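Side-chain contacts in DNA-dependent metalloprotease SPRTN (Homo sapiens, PDB 6MDW), which cleaves proteins covalently cross-linked to DNA during DNA synthesis, acting as a DNA-dependent zinc metalloendopeptidase: residues V30-Q35 with E87-E92; D34-G39 with S123-N128; I70-P75 with K83-T88. One frame throughout, in Å; residues are numbered along the deposited sequence.

How the contacts relate
Starting at the N terminus, helix 25-36 is the first partner: its 30-35 turns pack on helix 82-100 in contact 1, closing a loop that holds the three-stranded sheet. The end of the same helix and the turn after it, 34-39, meet the close of helix 112-125 in contact 2, a wider loop that begins where contact 1 begins. Contact 3 is a short closure between strand 68-73 and the start of helix 82-100; it nests inside the loop of contact 2 and ends on the same helix as contact 1. E87, shared by contacts 1 and 3, also reaches contact 2 through a hydrogen bond from N128 N to E87 OE2.

Contact 1: V30-Q35 with E87-E92; sequences VQFNDQ and ETLLHE. With ZN (zinc ion), chain F.
The phenyl ring of F32 is met by two leucine methyls of the opposite helix, L90 CD2 and L89 CD2, both on its CD2 side. L90 CD2 sits 3.5 Å from F32 CD2, and the same methyl follows the ring back to CG at 3.7 Å. L89 adds its own CD2, 3.9 Å from F32 CD2. The L90 side chain crosses F32 at about a right angle. L89 and L90 leave their backbone differently: CG of L89 is anti to its N (chi1 172°), that of L90 anti to its carbonyl carbon, and both chains still converge on the ring. The second flat group, the imidazole of H91, is turned from this interface; its NE2 binds the catalytic zinc at 2.0 Å alongside H95 and H110, and ND1 bonds to T130 O. Next to it is the active-site E92. On helix 25-36, Q31 NE2 donates to Q35 OE1 at 2.9 Å. The contact is thus the apolar back of the metal-binding helix of this SprT-like protease domain. V86 and M93, also on helix 82-100, touch F32 as well, and L25 and L28 of helix 25-36 touch L89. Toward strand 68-73, T88 meets L72 and E92 meets I70.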
loop_
_atom_site.group_PDB
_atom_site.type_symbol
_atom_site.label_atom_id
_atom_site.label_comp_id
_atom_site.label_asym_id
_atom_site.label_seq_id
_atom_site.Cartn_x
_atom_site.Cartn_y
_atom_site.Cartn_z
ATOM N N VAL A 30 4.523 -8.266 -12.810
ATOM C CA VAL A 30 4.330 -8.405 -14.239
ATOM C C VAL A 30 3.092 -9.273 -14.503
ATOM O O VAL A 30 2.209 -8.945 -15.343
ATOM C CB VAL A 30 5.597 -8.989 -14.886
ATOM C CG1 VAL A 30 5.329 -9.524 -16.287
ATOM C CG2 VAL A 30 6.725 -7.978 -14.886
ATOM N N GLN A 31 2.967 -10.361 -13.763
ATOM C CA GLN A 31 1.868 -11.277 -13.892
ATOM C C GLN A 31 0.546 -10.551 -13.619
ATOM O O GLN A 31 -0.414 -10.630 -14.381
ATOM C CB GLN A 31 2.025 -12.475 -12.963
ATOM C CG GLN A 31 0.875 -13.466 -13.023
ATOM C CD GLN A 31 0.858 -14.470 -11.894
ATOM O OE1 GLN A 31 1.858 -14.693 -11.207
ATOM N NE2 GLN A 31 -0.288 -15.080 -11.672
ATOM N N PHE A 32 0.489 -9.787 -12.522
ATOM C CA PHE A 32 -0.775 -9.196 -12.106
ATOM C C PHE A 32 -1.163 -8.017 -12.987
ATOM O O PHE A 32 -2.340 -7.796 -13.229
ATOM C CB PHE A 32 -0.723 -8.816 -10.621
ATOM C CG PHE A 32 -0.523 -9.961 -9.661
ATOM C CD1 PHE A 32 -0.770 -11.284 -10.017
ATOM C CD2 PHE A 32 -0.087 -9.709 -8.379
ATOM C CE1 PHE A 32 -0.628 -12.318 -9.104
ATOM C CE2 PHE A 32 0.047 -10.737 -7.464
ATOM C CZ PHE A 32 -0.208 -12.042 -7.829
ATOM N N ASN A 33 -0.190 -7.260 -13.500
ATOM C CA ASN A 33 -0.471 -6.205 -14.443
ATOM C C ASN A 33 -1.176 -6.801 -15.665
ATOM O O ASN A 33 -2.238 -6.304 -16.106
ATOM C CB ASN A 33 0.809 -5.477 -14.837
ATOM C CG ASN A 33 0.559 -4.398 -15.866
ATOM O OD1 ASN A 33 -0.426 -3.685 -15.783
ATOM N ND2 ASN A 33 1.494 -4.235 -16.792
ATOM N N ASP A 34 -0.649 -7.938 -16.120
ATOM C CA ASP A 34 -1.179 -8.627 -17.321
ATOM C C ASP A 34 -2.557 -9.246 -17.028
ATOM O O ASP A 34 -3.511 -9.151 -17.834
ATOM C CB ASP A 34 -0.192 -9.702 -17.772
ATOM C CG ASP A 34 -0.689 -10.582 -18.909
ATOM O OD1 ASP A 34 -1.101 -10.000 -19.919
ATOM O OD2 ASP A 34 -0.696 -11.840 -18.735
ATOM N N GLN A 35 -2.685 -9.943 -15.906
ATOM C CA GLN A 35 -3.869 -10.766 -15.637
ATOM C C GLN A 35 -5.048 -9.954 -15.096
ATOM O O GLN A 35 -6.193 -10.351 -15.370
ATOM C CB GLN A 35 -3.544 -11.884 -14.659
ATOM C CG GLN A 35 -2.608 -12.919 -15.267
ATOM C CD GLN A 35 -2.431 -14.114 -14.375
ATOM O OE1 GLN A 35 -2.590 -14.045 -13.165
ATOM N NE2 GLN A 35 -2.102 -15.240 -14.996
ATOM N N GLU A 87 -1.937 -10.245 -1.451
ATOM C CA GLU A 87 -3.088 -9.405 -1.168
ATOM C C GLU A 87 -2.653 -7.953 -0.915
ATOM O O GLU A 87 -3.346 -7.012 -1.308
ATOM C CB GLU A 87 -3.945 -9.967 -0.033
ATOM C CG GLU A 87 -4.653 -11.237 -0.445
ATOM C CD GLU A 87 -5.394 -11.993 0.636
ATOM O OE1 GLU A 87 -5.163 -11.728 1.833
ATOM O OE2 GLU A 87 -6.153 -12.948 0.268
ATOM N N THR A 88 -1.485 -7.759 -0.295
ATOM C CA THR A 88 -0.984 -6.398 -0.069
ATOM C C THR A 88 -0.621 -5.762 -1.421
ATOM O O THR A 88 -0.981 -4.621 -1.719
ATOM C CB THR A 88 0.218 -6.366 0.893
ATOM O OG1 THR A 88 -0.200 -6.942 2.138
ATOM C CG2 THR A 88 0.718 -4.954 1.081
ATOM N N LEU A 89 0.093 -6.524 -2.265
ATOM C CA LEU A 89 0.525 -5.990 -3.552
ATOM C C LEU A 89 -0.715 -5.631 -4.379
ATOM O O LEU A 89 -0.758 -4.575 -5.000
ATOM C CB LEU A 89 1.379 -7.034 -4.274
ATOM C CG LEU A 89 1.759 -6.695 -5.721
ATOM C CD1 LEU A 89 2.470 -5.376 -5.854
ATOM C CD2 LEU A 89 2.583 -7.804 -6.335
ATOM N N LEU A 90 -1.715 -6.534 -4.397
ATOM C CA LEU A 90 -2.886 -6.295 -5.270
ATOM C C LEU A 90 -3.647 -5.060 -4.777
ATOM O O LEU A 90 -4.137 -4.271 -5.572
ATOM C CB LEU A 90 -3.754 -7.548 -5.335
ATOM C CG LEU A 90 -3.212 -8.650 -6.226
ATOM C CD1 LEU A 90 -3.980 -9.923 -5.981
ATOM C CD2 LEU A 90 -3.212 -8.241 -7.695
ATOM N N HIS A 91 -3.751 -4.891 -3.445
ATOM C CA HIS A 91 -4.369 -3.706 -2.876
ATOM C C HIS A 91 -3.680 -2.431 -3.381
ATOM O O HIS A 91 -4.329 -1.514 -3.865
ATOM C CB HIS A 91 -4.342 -3.799 -1.345
ATOM C CG HIS A 91 -4.910 -2.633 -0.612
ATOM N ND1 HIS A 91 -6.024 -2.755 0.218
ATOM C CD2 HIS A 91 -4.521 -1.336 -0.537
ATOM C CE1 HIS A 91 -6.287 -1.564 0.739
ATOM N NE2 HIS A 91 -5.394 -0.671 0.286
ATOM N N GLU A 92 -2.349 -2.404 -3.290
ATOM C CA GLU A 92 -1.605 -1.250 -3.753
ATOM C C GLU A 92 -1.774 -1.039 -5.262
ATOM O O GLU A 92 -1.868 0.086 -5.728
ATOM C CB GLU A 92 -0.110 -1.359 -3.426
ATOM C CG GLU A 92 0.187 -1.469 -1.937
ATOM C CD GLU A 92 -0.460 -0.401 -1.092
ATOM O OE1 GLU A 92 -0.636 0.754 -1.538
ATOM O OE2 GLU A 92 -0.827 -0.753 0.060
HETATM ZN ZN ZN F . -5.346 1.299 0.779
#

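Contact 2: D34-G39 with S123-N128; sequences DQFFWG and SLTGAN
F36 packs against L124 and T125 just where both helices end, and T125 starts an ST turn that carries helix 112-125 into the following loop. The F36 and L124 side chains slide past each other in opposite directions. CD1 of L124 arrives at the edge of the ring, close to its plane, 4.0 Å from F36 CD1. T125 crosses the ring obliquely and offers CG2 to the CZ and CE1 end; that approach is modelled too short to be trusted in detail. One face of the same ring has Q35 CB over its centre, so the residue before F36 packs on the aromatic group. Around these three, L9, L90 and I121 also touch F36, which places the contact where the N-terminal segment and three helices of the protease domain come together. L124 forms the exposed margin, while F36 and T125 are buried. The T125 rotamer explains the split of duties: with chi1 at 62°, OG1 lies between the backbone N and the carbonyl carbon and CG2 is left for the ring. The hydroxyl, paired also with I121 O in its own helix, accepts from A127 N at 3.0 Å, with an N-H...O angle of 162°.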
loop_
_atom_site.group_PDB
_atom_site.type_symbol
_atom_site.label_atom_id
_atom_site.label_comp_id
_atom_site.label_asym_id
_atom_site.label_seq_id
_atom_site.Cartn_x
_atom_site.Cartn_y
_atom_site.Cartn_z
ATOM N N ASP A 34 -0.649 -7.938 -16.120
ATOM C CA ASP A 34 -1.179 -8.627 -17.321
ATOM C C ASP A 34 -2.557 -9.246 -17.028
ATOM O O ASP A 34 -3.511 -9.151 -17.834
ATOM C CB ASP A 34 -0.192 -9.702 -17.772
ATOM C CG ASP A 34 -0.689 -10.582 -18.909
ATOM O OD1 ASP A 34 -1.101 -10.000 -19.919
ATOM O OD2 ASP A 34 -0.696 -11.840 -18.735
ATOM N N GLN A 35 -2.685 -9.943 -15.906
ATOM C CA GLN A 35 -3.869 -10.766 -15.637
ATOM C C GLN A 35 -5.048 -9.954 -15.096
ATOM O O GLN A 35 -6.193 -10.351 -15.370
ATOM C CB GLN A 35 -3.544 -11.884 -14.659
ATOM C CG GLN A 35 -2.608 -12.919 -15.267
ATOM C CD GLN A 35 -2.431 -14.114 -14.375
ATOM O OE1 GLN A 35 -2.590 -14.045 -13.165
ATOM N NE2 GLN A 35 -2.102 -15.240 -14.996
ATOM N N PHE A 36 -4.795 -8.865 -14.343
ATOM C CA PHE A 36 -5.833 -8.197 -13.598
ATOM C C PHE A 36 -5.966 -6.719 -13.920
ATOM O O PHE A 36 -6.995 -6.161 -13.518
ATOM C CB PHE A 36 -5.628 -8.381 -12.086
ATOM C CG PHE A 36 -5.525 -9.833 -11.709
ATOM C CD1 PHE A 36 -6.541 -10.713 -12.058
ATOM C CD2 PHE A 36 -4.405 -10.323 -11.060
ATOM C CE1 PHE A 36 -6.427 -12.065 -11.791
ATOM C CE2 PHE A 36 -4.305 -11.679 -10.784
ATOM C CZ PHE A 36 -5.309 -12.539 -11.165
ATOM N N PHE A 37 -5.013 -6.070 -14.612
ATOM C CA PHE A 37 -5.052 -4.631 -14.823
ATOM C C PHE A 37 -4.854 -4.259 -16.288
ATOM O O PHE A 37 -4.554 -3.137 -16.598
ATOM C CB PHE A 37 -4.018 -3.912 -13.935
ATOM C CG PHE A 37 -4.323 -4.069 -12.465
ATOM C CD1 PHE A 37 -5.317 -3.306 -11.881
ATOM C CD2 PHE A 37 -3.702 -5.048 -11.727
ATOM C CE1 PHE A 37 -5.633 -3.456 -10.535
ATOM C CE2 PHE A 37 -3.992 -5.179 -10.376
ATOM C CZ PHE A 37 -4.954 -4.393 -9.788
ATOM N N TRP A 38 -5.142 -5.230 -17.161
ATOM C CA TRP A 38 -5.229 -5.031 -18.637
ATOM C C TRP A 38 -3.937 -4.422 -19.213
ATOM O O TRP A 38 -3.960 -3.720 -20.238
ATOM C CB TRP A 38 -6.462 -4.189 -18.967
ATOM C CG TRP A 38 -7.726 -4.705 -18.366
ATOM C CD1 TRP A 38 -8.489 -5.732 -18.831
ATOM C CD2 TRP A 38 -8.361 -4.251 -17.154
ATOM N NE1 TRP A 38 -9.561 -5.934 -18.010
ATOM C CE2 TRP A 38 -9.514 -5.031 -16.979
ATOM C CE3 TRP A 38 -8.091 -3.230 -16.238
ATOM C CZ2 TRP A 38 -10.408 -4.830 -15.928
ATOM C CZ3 TRP A 38 -8.955 -3.041 -15.183
ATOM C CH2 TRP A 38 -10.099 -3.833 -15.032
ATOM N N GLY A 39 -2.792 -4.640 -18.545
ATOM C CA GLY A 39 -1.503 -4.127 -18.990
ATOM C C GLY A 39 -1.283 -2.660 -18.654
ATOM O O GLY A 39 -0.227 -2.104 -18.989
ATOM N N SER A 123 -12.947 -12.222 -7.039
ATOM C CA SER A 123 -13.796 -13.163 -7.764
ATOM C C SER A 123 -12.962 -14.045 -8.695
ATOM O O SER A 123 -13.154 -15.273 -8.786
ATOM C CB SER A 123 -14.865 -12.392 -8.515
ATOM O OG SER A 123 -15.626 -13.306 -9.321
ATOM N N LEU A 124 -12.073 -13.405 -9.440
ATOM C CA LEU A 124 -11.252 -14.123 -10.423
ATOM C C LEU A 124 -10.283 -15.114 -9.764
ATOM O O LEU A 124 -9.947 -16.141 -10.353
ATOM C CB LEU A 124 -10.464 -13.126 -11.276
ATOM C CG LEU A 124 -11.292 -12.255 -12.218
ATOM C CD1 LEU A 124 -10.478 -11.090 -12.745
ATOM C CD2 LEU A 124 -11.855 -13.083 -13.376
ATOM N N THR A 125 -9.769 -14.775 -8.586
ATOM C CA THR A 125 -8.603 -15.450 -8.022
ATOM C C THR A 125 -8.917 -16.306 -6.801
ATOM O O THR A 125 -8.095 -17.129 -6.457
ATOM C CB THR A 125 -7.567 -14.428 -7.557
ATOM O OG1 THR A 125 -8.126 -13.609 -6.525
ATOM C CG2 THR A 125 -7.043 -13.600 -8.702
ATOM N N GLY A 126 -10.041 -16.057 -6.134
ATOM C CA GLY A 126 -10.353 -16.644 -4.863
ATOM C C GLY A 126 -9.651 -15.959 -3.694
ATOM O O GLY A 126 -9.833 -16.428 -2.552
ATOM N N ALA A 127 -8.882 -14.881 -3.945
ATOM C CA ALA A 127 -8.169 -14.171 -2.877
ATOM C C ALA A 127 -9.151 -13.333 -2.053
ATOM O O ALA A 127 -10.339 -13.282 -2.320
ATOM C CB ALA A 127 -7.077 -13.304 -3.472
ATOM N N ASN A 128 -8.637 -12.695 -0.998
ATOM C CA ASN A 128 -9.426 -11.803 -0.153
ATOM C C ASN A 128 -8.657 -10.502 0.094
ATOM O O ASN A 128 -8.304 -10.189 1.228
ATOM C CB ASN A 128 -9.800 -12.425 1.197
ATOM C CG ASN A 128 -10.910 -11.659 1.888
ATOM O OD1 ASN A 128 -10.770 -11.250 3.039
ATOM N ND2 ASN A 128 -11.989 -11.399 1.171
#

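Contact 3: I70-P75 with K83-T88; sequences IRLSEP and KDLVET
L72 fits its two methyls against two residues of the facing helix, one to each: CD1 to L85 and CD2 to T88. All three are buried, and no hydrogen bond joins the segments, so this is purely apolar packing. L72 and L85 cross at about a right angle, with L72 CD1 only 3.3 Å from L85 CD1. Since L72 was modelled in two conformers, so close an approach is doubtful. On the other branch L72 CD2 lies 3.6 Å from T88 CG2, in the same conformer, as the two side chains slide past each other in opposite directions.

T88 can show a methyl to the leucine because its hydroxyl is turned back into the helix. Chi1 of -59° puts CG2 anti to the backbone N and leaves OG1 near that N. From there T88 OG1 donates to D84 O at 2.7 Å, tilted 23° from the carbonyl plane. T88 N reaches the same D84 O at 3.0 Å from the opposite face of that plane, so one carbonyl oxygen holds two donors and the buried hydroxyl is satisfied.

The periphery is polar and less enclosed. K83 is partly exposed and forms a salt bridge to E17; R71, also partly exposed, forms one in one of its two conformers to E45 on the adjoining strand 45-49. S73, by contrast, is buried: as N-cap of helix 74-77, its OG bonds to L76 N and also to M52 O.

T88 is one helical turn before E92, about 5 Å away between side chains, so the packing lies close to the catalytic site. Strand 68-73, the middle strand of its sheet, thereby rests on the first turns of the zinc-binding helix 82-100. W48 of strand 45-49 touches both L72 and L85, and from helix 25-36 L25 reaches L72 and L28 reaches L85.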
loop_
_atom_site.group_PDB
_atom_site.type_symbol
_atom_site.label_atom_id
_atom_site.label_comp_id
_atom_site.label_asym_id
_atom_site.label_seq_id
_atom_site.Cartn_x
_atom_site.Cartn_y
_atom_site.Cartn_z
ATOM N N ILE A 70 5.155 1.780 -5.955
ATOM C CA ILE A 70 4.640 0.948 -4.876
ATOM C C ILE A 70 5.839 0.423 -4.096
ATOM O O ILE A 70 6.835 0.000 -4.701
ATOM C CB ILE A 70 3.802 -0.217 -5.440
ATOM C CG1 ILE A 70 2.576 0.297 -6.189
ATOM C CG2 ILE A 70 3.442 -1.258 -4.372
ATOM C CD1 ILE A 70 1.830 -0.813 -6.948
ATOM N N ARG A 71 5.717 0.392 -2.759
ATOM C CA ARG A 71 6.701 -0.152 -1.866
ATOM C C ARG A 71 6.036 -1.185 -0.958
ATOM O O ARG A 71 4.931 -0.887 -0.468
ATOM C CB ARG A 71 7.296 0.982 -1.029
ATOM C CG ARG A 71 7.791 2.135 -1.880
ATOM C CD ARG A 71 9.027 1.681 -2.612
ATOM N NE ARG A 71 9.657 2.789 -3.297
ATOM C CZ ARG A 71 9.641 2.970 -4.609
ATOM N NH1 ARG A 71 8.913 2.188 -5.385
ATOM N NH2 ARG A 71 10.397 3.912 -5.145
ATOM N N LEU A 72 6.695 -2.328 -0.784
ATOM C CA LEU A 72 6.246 -3.412 0.086
ATOM C C LEU A 72 7.264 -3.565 1.217
ATOM O O LEU A 72 8.483 -3.568 0.955
ATOM C CB LEU A 72 6.161 -4.730 -0.691
ATOM C CG LEU A 72 4.993 -4.844 -1.673
ATOM C CD1 LEU A 72 5.083 -6.121 -2.450
ATOM C CD2 LEU A 72 3.653 -4.798 -0.969
ATOM N N SER A 73 6.777 -3.736 2.451
ATOM C CA SER A 73 7.633 -3.841 3.630
ATOM C C SER A 73 8.273 -5.222 3.707
ATOM O O SER A 73 7.591 -6.206 4.013
ATOM C CB SER A 73 6.819 -3.561 4.855
ATOM O OG SER A 73 7.603 -3.807 6.000
ATOM N N GLU A 74 9.588 -5.313 3.501
ATOM C CA GLU A 74 10.290 -6.531 3.753
ATOM C C GLU A 74 10.157 -6.875 5.235
ATOM O O GLU A 74 9.835 -8.008 5.552
ATOM C CB GLU A 74 11.741 -6.463 3.256
ATOM C CG GLU A 74 12.468 -7.782 3.346
ATOM C CD GLU A 74 13.736 -7.902 2.511
ATOM O OE1 GLU A 74 13.783 -7.334 1.398
ATOM O OE2 GLU A 74 14.662 -8.589 2.970
ATOM N N PRO A 75 10.369 -5.958 6.209
ATOM C CA PRO A 75 10.205 -6.332 7.623
ATOM C C PRO A 75 8.851 -6.979 7.958
ATOM O O PRO A 75 8.815 -7.964 8.714
ATOM C CB PRO A 75 10.358 -4.990 8.354
ATOM C CG PRO A 75 11.273 -4.201 7.454
ATOM C CD PRO A 75 10.815 -4.562 6.056
ATOM N N LYS A 83 0.036 -15.374 0.707
ATOM C CA LYS A 83 -1.233 -14.667 0.564
ATOM C C LYS A 83 -1.105 -13.217 1.030
ATOM O O LYS A 83 -1.748 -12.343 0.443
ATOM C CB LYS A 83 -2.379 -15.348 1.294
ATOM C CG LYS A 83 -2.236 -15.552 2.775
ATOM C CD LYS A 83 -3.523 -16.141 3.356
ATOM C CE LYS A 83 -3.591 -16.029 4.866
ATOM N NZ LYS A 83 -4.773 -16.746 5.401
ATOM N N ASP A 84 -0.331 -12.959 2.079
ATOM C CA ASP A 84 -0.257 -11.612 2.613
ATOM C C ASP A 84 0.553 -10.712 1.674
ATOM O O ASP A 84 0.196 -9.549 1.490
ATOM C CB ASP A 84 0.319 -11.641 4.026
ATOM C CG ASP A 84 -0.603 -12.296 5.049
ATOM O OD1 ASP A 84 -1.829 -12.378 4.821
ATOM O OD2 ASP A 84 -0.093 -12.767 6.084
ATOM N N LEU A 85 1.643 -11.205 1.064
ATOM C CA LEU A 85 2.381 -10.441 0.051
ATOM C C LEU A 85 1.415 -10.115 -1.100
ATOM O O LEU A 85 1.307 -8.991 -1.538
ATOM C CB LEU A 85 3.605 -11.211 -0.460
ATOM C CG LEU A 85 4.256 -10.626 -1.710
ATOM C CD1 LEU A 85 4.729 -9.220 -1.439
ATOM C CD2 LEU A 85 5.424 -11.495 -2.165
ATOM N N VAL A 86 0.757 -11.163 -1.599
ATOM C CA VAL A 86 -0.022 -11.030 -2.800
ATOM C C VAL A 86 -1.204 -10.076 -2.557
ATOM O O VAL A 86 -1.474 -9.188 -3.388
ATOM C CB VAL A 86 -0.479 -12.391 -3.323
ATOM C CG1 VAL A 86 -1.543 -12.206 -4.408
ATOM C CG2 VAL A 86 0.708 -13.185 -3.857
ATOM N N GLU A 87 -1.937 -10.245 -1.451
ATOM C CA GLU A 87 -3.088 -9.405 -1.168
ATOM C C GLU A 87 -2.653 -7.953 -0.915
ATOM O O GLU A 87 -3.346 -7.012 -1.308
ATOM C CB GLU A 87 -3.945 -9.967 -0.033
ATOM C CG GLU A 87 -4.653 -11.237 -0.445
ATOM C CD GLU A 87 -5.394 -11.993 0.636
ATOM O OE1 GLU A 87 -5.163 -11.728 1.833
ATOM O OE2 GLU A 87 -6.153 -12.948 0.268
ATOM N N THR A 88 -1.485 -7.759 -0.295
ATOM C CA THR A 88 -0.984 -6.398 -0.069
ATOM C C THR A 88 -0.621 -5.762 -1.421
ATOM O O THR A 88 -0.981 -4.621 -1.719
ATOM C CB THR A 88 0.218 -6.366 0.893
ATOM O OG1 THR A 88 -0.200 -6.942 2.138
ATOM C CG2 THR A 88 0.718 -4.954 1.081
#